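CBIX (Paracoccus pantotrophus, PDB 4CCS) catalyses the terminal step of siroheme biosynthesis in denitrifying bacteria, probably inserting ferrous iron into sirohydrochlorin. Local coordinates at residues 173-178 with 199-204; 121-126 with 152-157; 7-12 with 181-186; 62-67 with 90-95. One frame throughout, in Å; residues are numbered along the deposited sequence.

Interaction 1: residues 173-178 with 199-204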
loop_
_atom_site.group_PDB
_atom_site.type_symbol
_atom_site.label_atom_id
_atom_site.label_comp_id
_atom_site.label_asym_id
_atom_site.label_seq_id
_atom_site.Cartn_x
_atom_site.Cartn_y
_atom_site.Cartn_z
ATOM N N GLU A 173 -9.669 24.044 -5.149
ATOM C CA GLU A 173 -8.917 24.166 -3.903
ATOM C C GLU A 173 -9.367 23.088 -2.899
ATOM O O GLU A 173 -8.535 22.545 -2.168
ATOM C CB GLU A 173 -9.162 25.546 -3.299
ATOM C CG GLU A 173 -7.952 26.452 -3.355
ATOM C CD GLU A 173 -8.082 27.613 -2.393
ATOM O OE1 GLU A 173 -8.859 28.547 -2.698
ATOM O OE2 GLU A 173 -7.469 27.551 -1.303
ATOM N N ARG A 174 -10.687 22.783 -2.874
ATOM C CA ARG A 174 -11.263 21.769 -1.984
ATOM C C ARG A 174 -11.132 20.424 -2.648
ATOM O O ARG A 174 -12.045 19.930 -3.322
ATOM C CB ARG A 174 -12.721 22.093 -1.603
ATOM C CG ARG A 174 -12.827 23.180 -0.562
ATOM C CD ARG A 174 -14.268 23.520 -0.275
ATOM N NE ARG A 174 -14.365 24.531 0.778
ATOM C CZ ARG A 174 -15.441 24.725 1.530
ATOM N NH1 ARG A 174 -16.533 23.992 1.342
ATOM N NH2 ARG A 174 -15.436 25.654 2.475
ATOM N N ALA A 175 -9.926 19.879 -2.528
ATOM C CA ALA A 175 -9.531 18.601 -3.096
ATOM C C ALA A 175 -8.550 17.925 -2.161
ATOM O O ALA A 175 -7.777 18.596 -1.471
ATOM C CB ALA A 175 -8.895 18.807 -4.471
ATOM N N ILE A 176 -8.607 16.590 -2.105
ATOM C CA ILE A 176 -7.727 15.795 -1.253
ATOM C C ILE A 176 -7.109 14.710 -2.116
ATOM O O ILE A 176 -7.832 13.967 -2.793
ATOM C CB ILE A 176 -8.475 15.158 -0.036
ATOM C CG1 ILE A 176 -9.036 16.209 0.940
ATOM C CG2 ILE A 176 -7.594 14.150 0.709
ATOM C CD1 ILE A 176 -10.130 15.707 1.872
ATOM N N CYS A 177 -5.776 14.597 -2.048
ATOM C CA CYS A 177 -5.032 13.538 -2.704
ATOM C C CYS A 177 -4.522 12.526 -1.655
ATOM O O CYS A 177 -3.791 12.885 -0.722
ATOM C CB CYS A 177 -3.881 14.101 -3.538
ATOM S SG CYS A 177 -2.860 12.825 -4.312
ATOM N N LEU A 178 -4.910 11.259 -1.824
ATOM C CA LEU A 178 -4.455 10.154 -0.986
ATOM C C LEU A 178 -3.468 9.285 -1.797
ATOM O O LEU A 178 -3.877 8.697 -2.813
ATOM C CB LEU A 178 -5.651 9.302 -0.514
ATOM C CG LEU A 178 -5.292 8.049 0.308
ATOM C CD1 LEU A 178 -4.516 8.418 1.620
ATOM C CD2 LEU A 178 -6.540 7.250 0.621
ATOM N N ALA A 199 1.389 19.808 -11.873
ATOM C CA ALA A 199 -0.060 19.871 -12.136
ATOM C C ALA A 199 -0.702 21.164 -11.650
ATOM O O ALA A 199 -1.794 21.503 -12.100
ATOM C CB ALA A 199 -0.762 18.680 -11.485
ATOM N N GLY A 200 -0.064 21.848 -10.687
ATOM C CA GLY A 200 -0.604 23.055 -10.066
ATOM C C GLY A 200 -1.663 22.651 -9.041
ATOM O O GLY A 200 -2.626 23.394 -8.827
ATOM N N PHE A 201 -1.507 21.455 -8.426
ATOM C CA PHE A 201 -2.457 20.947 -7.437
ATOM C C PHE A 201 -2.516 21.876 -6.214
ATOM O O PHE A 201 -1.481 22.185 -5.628
ATOM C CB PHE A 201 -2.130 19.500 -7.040
ATOM C CG PHE A 201 -3.161 18.857 -6.140
ATOM C CD1 PHE A 201 -4.443 18.575 -6.610
ATOM C CD2 PHE A 201 -2.854 18.538 -4.821
ATOM C CE1 PHE A 201 -5.403 17.993 -5.770
ATOM C CE2 PHE A 201 -3.810 17.938 -3.986
ATOM C CZ PHE A 201 -5.077 17.678 -4.465
ATOM N N GLN A 202 -3.716 22.351 -5.876
ATOM C CA GLN A 202 -3.941 23.303 -4.777
ATOM C C GLN A 202 -4.500 22.658 -3.516
ATOM O O GLN A 202 -4.622 23.338 -2.492
ATOM C CB GLN A 202 -4.948 24.387 -5.216
ATOM C CG GLN A 202 -4.607 25.124 -6.501
ATOM C CD GLN A 202 -5.764 25.994 -6.948
ATOM O OE1 GLN A 202 -6.115 26.975 -6.284
ATOM N NE2 GLN A 202 -6.398 25.662 -8.075
ATOM N N GLY A 203 -4.895 21.383 -3.593
ATOM C CA GLY A 203 -5.533 20.722 -2.455
ATOM C C GLY A 203 -4.566 20.145 -1.430
ATOM O O GLY A 203 -3.358 20.421 -1.448
ATOM N N LEU A 204 -5.124 19.343 -0.525
ATOM C CA LEU A 204 -4.405 18.704 0.557
ATOM C C LEU A 204 -3.823 17.380 0.096
ATOM O O LEU A 204 -4.519 16.597 -0.547
ATOM C CB LEU A 204 -5.384 18.478 1.728
ATOM C CG LEU A 204 -4.828 17.815 2.988
ATOM C CD1 LEU A 204 -3.788 18.716 3.677
ATOM C CD2 LEU A 204 -5.964 17.528 3.969
HETATM O O HOH W 1 -7.554 29.037 -5.332
HETATM O O HOH W 2 -6.838 23.724 -0.396
#
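Leu-204 bonds by its backbone to the residues before and after Ile-176. Leu-204 N donates to Ala-175 O at 2.9 Å. Leu-204 O accepts from Cys-177 N at 2.8 Å, and this bond is nearly straight (174° at the hydrogen). The result is a parallel bridge of Ile-176 with Leu-204. Both side chains lie on the same face of the sheet, where Leu-204 also touches Ala-109 and Gln-113 of helix 98-113.

Phe-201 fills the opposite side. CG is anti to the backbone N (chi1 -173°), and the ring beyond it reaches Ala-175 and Cys-177. CE1 lies 3.8 Å from Ala-175 CB, and CE2 lies 3.9 Å from Cys-177 CB. One ring face carries Gly-203 N over its centre. An alanine in place of Phe-201 would probably open a gap beside Ala-175 and Cys-177 and uncover Gly-203 N on that side. The fit is close at Gly-203 too: its CA is 3.2 Å from Ala-175 O, and a side chain would clash with that oxygen.

The other end is looser and wet. Glu-173 and Gln-202 cross at about a right angle, with Glu-173 CG 3.5 Å from Gln-202 OE1. One water donates to Gln-202 OE1 at 2.7 Å and more weakly to Glu-173 OE1. A second water joins the carbonyl oxygens of the same two residues.

A Schellman motif at Gly-200 ends the preceding helix 192-199. The chain then enters the short outer strand 204-205, completing a beta-alpha-beta crossover on the parallel sheet of this chelatase-clan domain.

Interaction 2: residues 121-126 with 152-157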
loop_
_atom_site.group_PDB
_atom_site.type_symbol
_atom_site.label_atom_id
_atom_site.label_comp_id
_atom_site.label_asym_id
_atom_site.label_seq_id
_atom_site.Cartn_x
_atom_site.Cartn_y
_atom_site.Cartn_z
ATOM N N ARG A 121 -13.393 17.174 -3.839
ATOM C CA ARG A 121 -12.953 16.378 -4.978
ATOM C C ARG A 121 -11.820 15.455 -4.488
ATOM O O ARG A 121 -10.914 15.921 -3.792
ATOM C CB ARG A 121 -12.472 17.337 -6.089
ATOM C CG ARG A 121 -11.921 16.704 -7.341
ATOM C CD ARG A 121 -12.980 15.999 -8.177
ATOM N NE ARG A 121 -12.542 15.791 -9.558
ATOM C CZ ARG A 121 -11.695 14.840 -9.938
ATOM N NH1 ARG A 121 -11.162 14.015 -9.038
ATOM N NH2 ARG A 121 -11.336 14.735 -11.211
ATOM N N LEU A 122 -11.867 14.164 -4.868
ATOM C CA LEU A 122 -10.866 13.187 -4.439
ATOM C C LEU A 122 -9.957 12.699 -5.541
ATOM O O LEU A 122 -10.418 12.426 -6.645
ATOM C CB LEU A 122 -11.536 11.985 -3.744
ATOM C CG LEU A 122 -12.445 12.336 -2.558
ATOM C CD1 LEU A 122 -13.048 11.083 -1.967
ATOM C CD2 LEU A 122 -11.690 13.152 -1.498
ATOM N N LEU A 123 -8.656 12.583 -5.232
ATOM C CA LEU A 123 -7.655 12.057 -6.160
ATOM C C LEU A 123 -6.855 10.927 -5.499
ATOM O O LEU A 123 -6.169 11.143 -4.497
ATOM C CB LEU A 123 -6.725 13.164 -6.679
ATOM C CG LEU A 123 -5.651 12.749 -7.692
ATOM C CD1 LEU A 123 -6.272 12.336 -9.049
ATOM C CD2 LEU A 123 -4.657 13.876 -7.882
ATOM N N VAL A 124 -6.959 9.731 -6.065
ATOM C CA VAL A 124 -6.231 8.564 -5.574
ATOM C C VAL A 124 -4.968 8.506 -6.449
ATOM O O VAL A 124 -5.077 8.317 -7.668
ATOM C CB VAL A 124 -7.084 7.269 -5.672
ATOM C CG1 VAL A 124 -6.245 6.025 -5.373
ATOM C CG2 VAL A 124 -8.312 7.342 -4.759
ATOM N N ALA A 125 -3.790 8.741 -5.844
ATOM C CA ALA A 125 -2.517 8.709 -6.582
ATOM C C ALA A 125 -1.813 7.386 -6.334
ATOM O O ALA A 125 -1.634 6.999 -5.189
ATOM C CB ALA A 125 -1.631 9.875 -6.152
ATOM N N ALA A 126 -1.433 6.666 -7.396
ATOM C CA ALA A 126 -0.807 5.364 -7.226
ATOM C C ALA A 126 0.291 5.127 -8.259
ATOM O O ALA A 126 0.354 5.833 -9.269
ATOM C CB ALA A 126 -1.874 4.265 -7.310
ATOM N N ALA A 152 -16.603 13.863 -6.277
ATOM C CA ALA A 152 -16.127 12.965 -7.335
ATOM C C ALA A 152 -14.811 12.325 -6.880
ATOM O O ALA A 152 -14.185 12.821 -5.945
ATOM C CB ALA A 152 -15.893 13.750 -8.629
ATOM N N ALA A 153 -14.395 11.230 -7.533
ATOM C CA ALA A 153 -13.119 10.588 -7.225
ATOM C C ALA A 153 -12.499 10.039 -8.487
ATOM O O ALA A 153 -13.155 9.339 -9.254
ATOM C CB ALA A 153 -13.292 9.487 -6.185
ATOM N N THR A 154 -11.236 10.394 -8.735
ATOM C CA THR A 154 -10.503 9.924 -9.910
ATOM C C THR A 154 -9.128 9.441 -9.473
ATOM O O THR A 154 -8.757 9.613 -8.303
ATOM C CB THR A 154 -10.381 11.018 -10.969
ATOM O OG1 THR A 154 -9.698 12.128 -10.388
ATOM C CG2 THR A 154 -11.734 11.429 -11.581
ATOM N N CYS A 155 -8.399 8.815 -10.400
ATOM C CA CYS A 155 -7.063 8.272 -10.178
ATOM C C CYS A 155 -6.051 9.002 -11.033
ATOM O O CYS A 155 -6.386 9.504 -12.106
ATOM C CB CYS A 155 -7.027 6.781 -10.493
ATOM S SG CYS A 155 -8.073 5.762 -9.426
ATOM N N GLY A 156 -4.785 8.953 -10.593
ATOM C CA GLY A 156 -3.628 9.467 -11.306
ATOM C C GLY A 156 -2.521 8.476 -11.026
ATOM O O GLY A 156 -2.379 8.023 -9.887
ATOM N N PHE A 157 -1.728 8.140 -12.049
ATOM C CA PHE A 157 -0.660 7.172 -11.914
ATOM C C PHE A 157 0.723 7.715 -12.288
ATOM O O PHE A 157 0.852 8.763 -12.941
ATOM C CB PHE A 157 -0.978 5.899 -12.726
ATOM C CG PHE A 157 -2.313 5.287 -12.364
ATOM C CD1 PHE A 157 -2.439 4.456 -11.256
ATOM C CD2 PHE A 157 -3.451 5.576 -13.106
ATOM C CE1 PHE A 157 -3.672 3.904 -10.913
ATOM C CE2 PHE A 157 -4.690 5.020 -12.759
ATOM C CZ PHE A 157 -4.794 4.197 -11.659
#
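Ala-152 meets Arg-121 across two parallel strands. Ala-152 CB lies 3.7 Å from Arg-121 CD, and Ala-152 O accepts from Leu-122 N. Ala-153 turns to the other face, where its CB packs 3.9 Å from Leu-122 CB. Thr-154 has OG1 between its backbone N and carbonyl carbon (chi1 59°). There it accepts from Arg-121 NH1 at 2.7 Å, with OG1 close to the guanidinium plane and 160° at the hydrogen. The two side chains cross at about a right angle. Both backbone groups of Thr-154 turn to strand 121-126, its N to Leu-122 O and its O to Val-124 N at 2.9 Å. Cys-155 SG sits 4.2 Å from Val-124 CB. Gly-156 N bonds to Val-124 O, and Gly-156 O takes Ala-126 N at 3.0 Å. Last, Phe-157 sets CD1 4.0 Å from Ala-126 CB. Helix 134-146, which links the strands in a beta-alpha-beta unit, packs over Leu-122, Cys-155 and Phe-157.

Five backbone bonds fix the register, and apolar side chains line the face that helix 134-146 packs on. The polar pair lies at one end: the neutral hydroxyl is likely to fix the direction of the guanidinium, but would not neutralise its charge.

Interaction 3: residues 7-12 with 181-186; sequences IVAHGQ and FATQAE. With EDO (1,2-ethanediol), chain D.
Gln-12 and Glu-186 meet because one chain bends and the other runs out. Chi2 of -71° folds CD of Gln-12 round, while chi2 of 165° extends CD of Glu-186. The two side chains cross at about a right angle, with Gln-12 CD 3.7 Å from Glu-186 CG. Beside this, Gln-12 CG rests 3.9 Å from Ala-185 CB. The amide is held at both ends: NE2 donates to Gly-11 O at 2.9 Å, and OE1 bonds to the hydroxyl of Thr-189. An alanine here would remove the amide and is likely to leave Gly-11 O and Thr-189 without these partners, with a gap over Glu-186 CG.

The Glu-186 carboxylate reaches the base of His-10, with OE2 3.5 Å from His-10 CB. A water joins His-10 N to Glu-186 OE1. The same OE1 accepts from Thr-183 OG1 at 2.8 Å through its anti lone pair. Thr-183 OG1 in turn caps the helix by accepting from Glu-186 N. Ethanediol, probably from the crystallisation liquor, places O2 in the plane of the His-10 ring, 2.8 Å from ND1. Its O2 also accepts from Gly-11 N.

Earlier in the strand, Ala-9 CB touches Thr-183 CG2 at 4.0 Å. Ile-23 of helix 16-30 packs on both residues. The His-10 ring stacks on Phe-63 and meets Phe-69 edge-to-face. The contact thus joins the end of strand 4-9, in one sheet, to the start of helix 184-189, which follows strand 175-179 of the other.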
loop_
_atom_site.group_PDB
_atom_site.type_symbol
_atom_site.label_atom_id
_atom_site.label_comp_id
_atom_site.label_asym_id
_atom_site.label_seq_id
_atom_site.Cartn_x
_atom_site.Cartn_y
_atom_site.Cartn_z
ATOM N N ILE A 7 6.130 -10.311 7.120
ATOM C CA ILE A 7 5.557 -9.154 6.401
ATOM C C ILE A 7 6.681 -8.706 5.466
ATOM O O ILE A 7 7.765 -8.336 5.937
ATOM C CB ILE A 7 5.128 -8.011 7.356
ATOM C CG1 ILE A 7 4.225 -8.496 8.529
ATOM C CG2 ILE A 7 4.489 -6.844 6.590
ATOM C CD1 ILE A 7 2.998 -9.336 8.243
ATOM N N VAL A 8 6.443 -8.806 4.155
ATOM C CA VAL A 8 7.463 -8.560 3.133
ATOM C C VAL A 8 7.175 -7.326 2.291
ATOM O O VAL A 8 6.108 -7.218 1.688
ATOM C CB VAL A 8 7.666 -9.834 2.261
ATOM C CG1 VAL A 8 8.669 -9.595 1.130
ATOM C CG2 VAL A 8 8.106 -11.022 3.118
ATOM N N ALA A 9 8.151 -6.418 2.221
ATOM C CA ALA A 9 8.064 -5.239 1.368
ATOM C C ALA A 9 8.937 -5.420 0.126
ATOM O O ALA A 9 9.973 -6.106 0.180
ATOM C CB ALA A 9 8.529 -4.014 2.127
ATOM N N HIS A 10 8.538 -4.777 -0.983
ATOM C CA HIS A 10 9.351 -4.712 -2.199
ATOM C C HIS A 10 10.590 -3.894 -1.847
ATOM O O HIS A 10 10.494 -2.942 -1.076
ATOM C CB HIS A 10 8.617 -3.946 -3.318
ATOM C CG HIS A 10 7.858 -4.826 -4.250
ATOM N ND1 HIS A 10 8.443 -5.930 -4.839
ATOM C CD2 HIS A 10 6.578 -4.730 -4.670
ATOM C CE1 HIS A 10 7.492 -6.487 -5.573
ATOM N NE2 HIS A 10 6.357 -5.791 -5.506
ATOM N N GLY A 11 11.752 -4.233 -2.404
ATOM C CA GLY A 11 12.900 -3.382 -2.087
ATOM C C GLY A 11 12.877 -2.123 -2.962
ATOM O O GLY A 11 12.173 -2.074 -3.979
ATOM N N GLN A 12 13.635 -1.105 -2.556
ATOM C CA GLN A 12 13.780 0.136 -3.320
ATOM C C GLN A 12 15.279 0.455 -3.390
ATOM O O GLN A 12 16.023 -0.087 -2.567
ATOM C CB GLN A 12 12.998 1.289 -2.651
ATOM C CG GLN A 12 11.472 1.138 -2.778
ATOM C CD GLN A 12 10.997 1.376 -4.190
ATOM O OE1 GLN A 12 10.912 2.510 -4.644
ATOM N NE2 GLN A 12 10.780 0.320 -4.958
ATOM N N PHE A 181 0.040 3.972 -1.530
ATOM C CA PHE A 181 1.343 3.308 -1.426
ATOM C C PHE A 181 1.416 2.547 -0.091
ATOM O O PHE A 181 1.011 3.078 0.949
ATOM C CB PHE A 181 2.484 4.342 -1.509
ATOM C CG PHE A 181 2.675 4.952 -2.882
ATOM C CD1 PHE A 181 1.853 5.987 -3.325
ATOM C CD2 PHE A 181 3.650 4.466 -3.746
ATOM C CE1 PHE A 181 2.006 6.528 -4.610
ATOM C CE2 PHE A 181 3.829 5.031 -5.019
ATOM C CZ PHE A 181 3.006 6.055 -5.440
ATOM N N ALA A 182 1.969 1.329 -0.130
ATOM C CA ALA A 182 2.096 0.465 1.044
ATOM C C ALA A 182 3.272 0.838 1.944
ATOM O O ALA A 182 3.221 0.545 3.137
ATOM C CB ALA A 182 2.213 -0.985 0.606
ATOM N N THR A 183 4.348 1.445 1.381
ATOM C CA THR A 183 5.531 1.828 2.173
ATOM C C THR A 183 5.987 3.223 1.847
ATOM O O THR A 183 5.760 3.698 0.726
ATOM C CB THR A 183 6.722 0.856 1.963
ATOM O OG1 THR A 183 7.297 1.037 0.660
ATOM C CG2 THR A 183 6.363 -0.613 2.209
ATOM N N GLN A 184 6.664 3.867 2.811
ATOM C CA GLN A 184 7.232 5.199 2.608
ATOM C C GLN A 184 8.334 5.155 1.535
ATOM O O GLN A 184 8.378 6.056 0.701
ATOM C CB GLN A 184 7.751 5.819 3.933
ATOM C CG GLN A 184 8.278 7.270 3.783
ATOM C CD GLN A 184 7.170 8.287 3.546
ATOM O OE1 GLN A 184 6.683 8.477 2.428
ATOM N NE2 GLN A 184 6.738 8.977 4.592
ATOM N N ALA A 185 9.173 4.093 1.511
ATOM C CA ALA A 185 10.271 3.981 0.527
ATOM C C ALA A 185 9.733 3.996 -0.911
ATOM O O ALA A 185 10.227 4.765 -1.734
ATOM C CB ALA A 185 11.113 2.733 0.783
ATOM N N GLU A 186 8.653 3.231 -1.189
ATOM C CA GLU A 186 8.048 3.229 -2.526
ATOM C C GLU A 186 7.407 4.571 -2.855
ATOM O O GLU A 186 7.530 5.041 -3.987
ATOM C CB GLU A 186 7.049 2.089 -2.684
ATOM C CG GLU A 186 7.730 0.734 -2.645
ATOM C CD GLU A 186 6.745 -0.387 -2.439
ATOM O OE1 GLU A 186 6.164 -0.506 -1.335
ATOM O OE2 GLU A 186 6.530 -1.135 -3.410
HETATM C C1 EDO D . 13.112 -5.229 -5.465
HETATM O O1 EDO D . 13.844 -5.558 -4.283
HETATM C C2 EDO D . 11.971 -6.222 -5.644
HETATM O O2 EDO D . 11.170 -6.213 -4.470
HETATM O O HOH W 3 6.252 -3.113 -0.616
#

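Interaction 4: residues 62-67 with 90-95; sequences LFMATG and PPFGSD
Pro-91 is a bump that fits the bend of residues 63-66. Its CB presses on Phe-63 O at 3.3 Å and also faces Phe-63 CB. Its CG comes 3.9 Å from Ala-65 C, and its CD is 3.7 Å from Thr-66 OG1. The proline ring and the threonine side chain cross at about a right angle.

Phe-92 makes the second bump. Its CG is anti to the backbone N (chi1 175°), and the ring enters between Leu-62 and Met-64. Leu-62 CD2 meets CD1 of the ring at 4.0 Å. Met-64 SD meets CD2 at 4.1 Å, on the other side of the ring's base. Met-64 is bent at chi2 and chi3 and lies beside the phenylalanine, pointing the same way. This is a Met-aromatic contact, oblique to the ring. Ala-182, Val-215 and Met-218 also pack on Phe-92.

Phe-63 O sits in the hollow between Pro-91 CB and Phe-92 CB, where it accepts from Gly-93 N at 2.9 Å. The donor lies in the carbonyl plane, with 161° at the hydrogen. Gly-93 CA lies 3.4 Å from Met-64 O in a CA-H...O contact. A side chain on Gly-93 would clash with that oxygen. The 3-10 turn of 92-94 is closed by Ser-94 N bonding to Pro-91 O, and Asp-95 then caps Gly-97 N ahead of helix 98-113.

The chemistry is mainly apolar. Only one direct hydrogen bond joins the two segments, from Gly-93 N to Phe-63 O, so the join probably depends mostly on close apolar fit.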
loop_
_atom_site.group_PDB
_atom_site.type_symbol
_atom_site.label_atom_id
_atom_site.label_comp_id
_atom_site.label_asym_id
_atom_site.label_seq_id
_atom_site.Cartn_x
_atom_site.Cartn_y
_atom_site.Cartn_z
ATOM N N LEU A 62 3.404 -6.716 1.154
ATOM C CA LEU A 62 2.965 -5.312 1.084
ATOM C C LEU A 62 2.933 -4.840 -0.386
ATOM O O LEU A 62 3.538 -3.825 -0.736
ATOM C CB LEU A 62 3.886 -4.405 1.929
ATOM C CG LEU A 62 3.828 -4.551 3.452
ATOM C CD1 LEU A 62 4.869 -3.643 4.115
ATOM C CD2 LEU A 62 2.441 -4.199 3.999
ATOM N N PHE A 63 2.279 -5.615 -1.256
ATOM C CA PHE A 63 2.194 -5.303 -2.687
ATOM C C PHE A 63 0.814 -4.719 -2.995
ATOM O O PHE A 63 -0.122 -4.967 -2.234
ATOM C CB PHE A 63 2.495 -6.544 -3.546
ATOM C CG PHE A 63 3.778 -7.307 -3.251
ATOM C CD1 PHE A 63 4.809 -6.724 -2.513
ATOM C CD2 PHE A 63 3.981 -8.586 -3.769
ATOM C CE1 PHE A 63 5.996 -7.426 -2.254
ATOM C CE2 PHE A 63 5.163 -9.289 -3.503
ATOM C CZ PHE A 63 6.163 -8.704 -2.752
ATOM N N MET A 64 0.691 -3.932 -4.087
ATOM C CA MET A 64 -0.579 -3.282 -4.450
ATOM C C MET A 64 -1.558 -4.176 -5.220
ATOM O O MET A 64 -2.751 -3.866 -5.278
ATOM C CB MET A 64 -0.336 -1.964 -5.221
ATOM C CG MET A 64 0.476 -0.919 -4.446
ATOM S SD MET A 64 0.097 -0.711 -2.681
ATOM C CE MET A 64 -1.573 -0.056 -2.735
ATOM N N ALA A 65 -1.061 -5.246 -5.842
ATOM C CA ALA A 65 -1.895 -6.193 -6.602
ATOM C C ALA A 65 -1.195 -7.538 -6.730
ATOM O O ALA A 65 -0.027 -7.668 -6.358
ATOM C CB ALA A 65 -2.211 -5.633 -7.994
ATOM N N THR A 66 -1.934 -8.541 -7.227
ATOM C CA THR A 66 -1.458 -9.888 -7.527
ATOM C C THR A 66 -0.895 -9.808 -8.968
ATOM O O THR A 66 -1.314 -8.941 -9.735
ATOM C CB THR A 66 -2.647 -10.867 -7.357
ATOM O OG1 THR A 66 -3.089 -10.818 -5.999
ATOM C CG2 THR A 66 -2.309 -12.310 -7.721
ATOM N N GLY A 67 0.060 -10.679 -9.322
ATOM C CA GLY A 67 0.654 -10.700 -10.658
ATOM C C GLY A 67 1.843 -11.652 -10.729
ATOM O O GLY A 67 1.943 -12.573 -9.915
ATOM N N PRO A 90 -3.106 -12.898 0.481
ATOM C CA PRO A 90 -3.487 -11.821 -0.438
ATOM C C PRO A 90 -2.708 -10.550 -0.058
ATOM O O PRO A 90 -2.486 -10.299 1.132
ATOM C CB PRO A 90 -4.984 -11.651 -0.177
ATOM C CG PRO A 90 -5.437 -13.022 0.150
ATOM C CD PRO A 90 -4.309 -13.649 0.926
ATOM N N PRO A 91 -2.259 -9.777 -1.054
ATOM C CA PRO A 91 -1.457 -8.583 -0.776
ATOM C C PRO A 91 -2.221 -7.423 -0.125
ATOM O O PRO A 91 -3.451 -7.367 -0.188
ATOM C CB PRO A 91 -0.920 -8.206 -2.155
ATOM C CG PRO A 91 -1.977 -8.653 -3.086
ATOM C CD PRO A 91 -2.456 -9.959 -2.507
ATOM N N PHE A 92 -1.466 -6.474 0.468
ATOM C CA PHE A 92 -1.949 -5.238 1.092
ATOM C C PHE A 92 -3.008 -4.537 0.214
ATOM O O PHE A 92 -4.046 -4.114 0.730
ATOM C CB PHE A 92 -0.748 -4.277 1.342
ATOM C CG PHE A 92 -1.109 -2.904 1.874
ATOM C CD1 PHE A 92 -1.233 -2.679 3.236
ATOM C CD2 PHE A 92 -1.336 -1.839 1.006
ATOM C CE1 PHE A 92 -1.570 -1.403 3.725
ATOM C CE2 PHE A 92 -1.697 -0.578 1.496
ATOM C CZ PHE A 92 -1.812 -0.370 2.851
ATOM N N GLY A 93 -2.747 -4.421 -1.103
ATOM C CA GLY A 93 -3.662 -3.734 -2.027
ATOM C C GLY A 93 -5.051 -4.389 -2.135
ATOM O O GLY A 93 -6.031 -3.682 -2.378
ATOM N N SER A 94 -5.125 -5.719 -1.943
ATOM C CA SER A 94 -6.389 -6.464 -2.023
ATOM C C SER A 94 -6.989 -6.732 -0.643
ATOM O O SER A 94 -7.979 -7.458 -0.528
ATOM C CB SER A 94 -6.188 -7.769 -2.790
ATOM O OG SER A 94 -5.388 -8.670 -2.044
ATOM N N ASP A 95 -6.405 -6.141 0.413
ATOM C CA ASP A 95 -6.905 -6.339 1.767
ATOM C C ASP A 95 -8.363 -5.856 1.902
ATOM O O ASP A 95 -8.666 -4.748 1.459
ATOM C CB ASP A 95 -6.004 -5.654 2.797
ATOM C CG ASP A 95 -6.209 -6.208 4.188
ATOM O OD1 ASP A 95 -7.299 -5.989 4.751
ATOM O OD2 ASP A 95 -5.259 -6.850 4.723
HETATM O O HOH W 4 -5.507 -11.605 -3.717
#

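In the fold
Interactions 1 and 2 share one parallel sheet. Strand 121-126 lies between strands 152-157 and 175-179, and the centres of the two contacts are about 10 Å apart. Interactions 3 and 4 lie nearer the centre of the chain, with centres about 12 Å apart, at the ends of strands 4-9 and 57-61 of the other sheet. They touch through Val-8 O with Leu-62 N and through His-10 with Phe-63. Along the chain, interaction 3 spans both 4 and 2, in that order, and its segments alternate with those of interaction 1. It touches interaction 2 where Phe-181 packs on Ala-125 and Ala-126. Interaction 3 therefore bridges the two halves, consistent with the cleft that holds the site in related chelatases.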